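Local coordinates for protein sorbitol dehydrogenase (Gluconobacter oxydans, PDB 5ITG) that probably oxidises D-sorbitol to L-sorbose, using NADP(H) as its cofactor, at residues A[56-61]-A[100-106]. Residue numbers count along the deposited sequence, not the author numbering.
Sequences AIVGVG and ALRDYLL
Five backbone hydrogen bonds join strand 56-61 to segment 100-106, in parallel. Ile57 N donates to Ala100 O (2.8 Å), and Arg102 N to Ile57 O (2.9 Å). Gly59 N binds Asp103 O (2.7 Å), Leu105 N binds Gly59 O (2.7 Å), and Gly61 N binds Leu105 O (2.8 Å). The axes approach to 4.6 Å at 18°. Register runs Ile57-Leu101, Gly59-Tyr104, Val60-Leu105, Gly61-Leu106. One extra residue in the second strand makes a beta bulge at Arg102-Asp103, opposite Val58; Arg102 has psi -11°. Asp103 N consequently finds no partner. Arg102 NE turns back to Gly99 O, and Asp103 OD1 forms a salt bridge with Lys76. In this Rossmann domain, strand 56-61 lies between strands 26-31 and 93-106, the order expected for the first half of the fold. Ile57, Leu101 and Tyr104 share one face. Ile57 (m, t) sets CG2 4.1 Å from CD1 of Leu101 (t, p). Leu101 CD1 lies 3.5 Å from Gly59 N; a CB on Gly59 would crowd this methyl. Tyr104 (chi1 t) stacks on Phe75 of helix 66-77. Val58, Val60 and Leu105 occupy the other face, packed against helix 111-119. Val58 CG1 (chi1 t) meets CD1 of Leu105 (m, p) at 3.6 Å.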
ATOM      1  N   ALA A  56      11.828  19.155  -5.868  1.00 25.06           N
ATOM      2  CA  ALA A  56      12.615  18.005  -6.292  1.00 24.47           C
ATOM      3  C   ALA A  56      12.767  17.126  -5.067  1.00 21.85           C
ATOM      4  O   ALA A  56      12.595  17.595  -3.942  1.00 21.21           O
ATOM      5  CB  ALA A  56      13.988  18.446  -6.793  1.00 24.82           C
ATOM      6  N   ILE A  57      13.102  15.859  -5.276  1.00 21.99           N
ATOM      7  CA  ILE A  57      13.243  14.931  -4.158  1.00 20.38           C
ATOM      8  C   ILE A  57      14.674  14.442  -3.950  1.00 19.52           C
ATOM      9  O   ILE A  57      15.348  14.065  -4.897  1.00 19.15           O
ATOM     10  CB  ILE A  57      12.348  13.678  -4.359  1.00 19.20           C
ATOM     11  CG1 ILE A  57      10.881  14.088  -4.532  1.00 20.18           C
ATOM     12  CG2 ILE A  57      12.476  12.753  -3.165  1.00 19.02           C
ATOM     13  CD1 ILE A  57       9.979  12.934  -4.985  1.00 17.27           C
ATOM     14  N   VAL A  58      15.123  14.452  -2.699  1.00 20.38           N
ATOM     15  CA  VAL A  58      16.449  13.954  -2.354  1.00 21.70           C
ATOM     16  C   VAL A  58      16.185  12.622  -1.657  1.00 20.39           C
ATOM     17  O   VAL A  58      15.595  12.598  -0.581  1.00 19.57           O
ATOM     18  CB  VAL A  58      17.184  14.884  -1.362  1.00 23.62           C
ATOM     19  CG1 VAL A  58      18.529  14.282  -0.997  1.00 27.00           C
ATOM     20  CG2 VAL A  58      17.365  16.266  -1.969  1.00 26.54           C
ATOM     21  N   GLY A  59      16.608  11.523  -2.270  1.00 20.10           N
ATOM     22  CA  GLY A  59      16.368  10.220  -1.672  1.00 21.76           C
ATOM     23  C   GLY A  59      17.450   9.762  -0.715  1.00 23.08           C
ATOM     24  O   GLY A  59      18.634  10.032  -0.925  1.00 24.92           O
ATOM     25  N   VAL A  60      17.048   9.059   0.340  1.00 22.24           N
ATOM     26  CA  VAL A  60      17.996   8.563   1.328  1.00 21.21           C
ATOM     27  C   VAL A  60      17.770   7.094   1.669  1.00 22.30           C
ATOM     28  O   VAL A  60      16.657   6.687   2.009  1.00 21.73           O
ATOM     29  CB  VAL A  60      17.917   9.373   2.646  1.00 20.96           C
ATOM     30  CG1 VAL A  60      18.958   8.860   3.634  1.00 20.78           C
ATOM     31  CG2 VAL A  60      18.132  10.845   2.368  1.00 20.22           C
ATOM     32  N   GLY A  61      18.833   6.302   1.562  1.00 21.86           N
ATOM     33  CA  GLY A  61      18.749   4.892   1.900  1.00 22.75           C
ATOM     34  C   GLY A  61      19.299   4.752   3.309  1.00 23.66           C
ATOM     35  O   GLY A  61      20.312   5.371   3.637  1.00 24.50           O
ATOM     36  N   ALA A 100      12.138  13.572 -11.143  1.00 22.51           N
ATOM     37  CA  ALA A 100      11.884  14.154  -9.823  1.00 23.15           C
ATOM     38  C   ALA A 100      12.934  13.867  -8.739  1.00 23.13           C
ATOM     39  O   ALA A 100      13.177  14.708  -7.873  1.00 22.35           O
ATOM     40  CB  ALA A 100      10.501  13.728  -9.324  1.00 23.36           C
ATOM     41  N   LEU A 101      13.537  12.683  -8.783  1.00 22.85           N
ATOM     42  CA  LEU A 101      14.552  12.286  -7.805  1.00 24.51           C
ATOM     43  C   LEU A 101      15.889  12.854  -8.266  1.00 25.81           C
ATOM     44  O   LEU A 101      16.498  12.324  -9.193  1.00 24.99           O
ATOM     45  CB  LEU A 101      14.629  10.759  -7.731  1.00 22.09           C
ATOM     46  CG  LEU A 101      15.550  10.110  -6.699  1.00 22.34           C
ATOM     47  CD1 LEU A 101      15.121  10.499  -5.290  1.00 23.82           C
ATOM     48  CD2 LEU A 101      15.497   8.605  -6.873  1.00 22.63           C
ATOM     49  N   ARG A 102      16.344  13.923  -7.614  1.00 26.40           N
ATOM     50  CA  ARG A 102      17.584  14.578  -8.016  1.00 28.67           C
ATOM     51  C   ARG A 102      18.865  14.146  -7.315  1.00 30.30           C
ATOM     52  O   ARG A 102      19.958  14.517  -7.738  1.00 30.08           O
ATOM     53  CB  ARG A 102      17.424  16.097  -7.908  1.00 29.15           C
ATOM     54  CG  ARG A 102      16.501  16.703  -8.968  1.00 29.55           C
ATOM     55  CD  ARG A 102      17.062  16.528 -10.379  1.00 29.32           C
ATOM     56  NE  ARG A 102      16.690  15.250 -10.987  1.00 31.75           N
ATOM     57  CZ  ARG A 102      17.549  14.398 -11.541  1.00 32.51           C
ATOM     58  NH1 ARG A 102      18.846  14.677 -11.565  1.00 33.68           N
ATOM     59  NH2 ARG A 102      17.111  13.268 -12.083  1.00 32.31           N
ATOM     60  N   ASP A 103      18.744  13.376  -6.243  1.00 31.89           N
ATOM     61  CA  ASP A 103      19.928  12.895  -5.550  1.00 32.85           C
ATOM     62  C   ASP A 103      19.555  11.667  -4.740  1.00 33.73           C
ATOM     63  O   ASP A 103      18.415  11.536  -4.284  1.00 33.56           O
ATOM     64  CB  ASP A 103      20.498  13.969  -4.619  1.00 34.04           C
ATOM     65  CG  ASP A 103      22.005  13.833  -4.419  1.00 37.10           C
ATOM     66  OD1 ASP A 103      22.542  12.718  -4.607  1.00 35.61           O
ATOM     67  OD2 ASP A 103      22.650  14.845  -4.067  1.00 38.53           O
ATOM     68  N   TYR A 104      20.516  10.766  -4.577  1.00 32.07           N
ATOM     69  CA  TYR A 104      20.308   9.546  -3.812  1.00 32.16           C
ATOM     70  C   TYR A 104      21.488   9.407  -2.857  1.00 31.45           C
ATOM     71  O   TYR A 104      22.623   9.187  -3.285  1.00 30.21           O
ATOM     72  CB  TYR A 104      20.235   8.343  -4.753  1.00 34.41           C
ATOM     73  CG  TYR A 104      19.890   7.035  -4.074  1.00 37.41           C
ATOM     74  CD1 TYR A 104      20.790   6.409  -3.211  1.00 38.57           C
ATOM     75  CD2 TYR A 104      18.658   6.420  -4.298  1.00 39.26           C
ATOM     76  CE1 TYR A 104      20.469   5.199  -2.586  1.00 40.84           C
ATOM     77  CE2 TYR A 104      18.327   5.213  -3.679  1.00 40.33           C
ATOM     78  CZ  TYR A 104      19.234   4.609  -2.825  1.00 40.48           C
ATOM     79  OH  TYR A 104      18.903   3.422  -2.215  1.00 39.74           O
ATOM     80  N   LEU A 105      21.218   9.546  -1.565  1.00 29.70           N
ATOM     81  CA  LEU A 105      22.268   9.450  -0.560  1.00 30.04           C
ATOM     82  C   LEU A 105      22.170   8.217   0.312  1.00 29.18           C
ATOM     83  O   LEU A 105      21.081   7.799   0.701  1.00 28.47           O
ATOM     84  CB  LEU A 105      22.250  10.674   0.359  1.00 28.91           C
ATOM     85  CG  LEU A 105      22.641  12.044  -0.195  1.00 32.85           C
ATOM     86  CD1 LEU A 105      21.673  12.486  -1.272  1.00 32.24           C
ATOM     87  CD2 LEU A 105      22.661  13.047   0.954  1.00 34.12           C
ATOM     88  N   LEU A 106      23.325   7.636   0.611  1.00 29.92           N
ATOM     89  CA  LEU A 106      23.399   6.489   1.498  1.00 31.46           C
ATOM     90  C   LEU A 106      23.762   7.087   2.855  1.00 32.37           C
ATOM     91  O   LEU A 106      24.904   7.500   3.074  1.00 32.43           O
ATOM     92  CB  LEU A 106      24.491   5.523   1.045  1.00 34.19           C
ATOM     93  CG  LEU A 106      24.046   4.376   0.145  1.00 36.02           C
ATOM     94  CD1 LEU A 106      25.263   3.612  -0.357  1.00 37.06           C
ATOM     95  CD2 LEU A 106      23.121   3.461   0.926  1.00 37.31           C
TER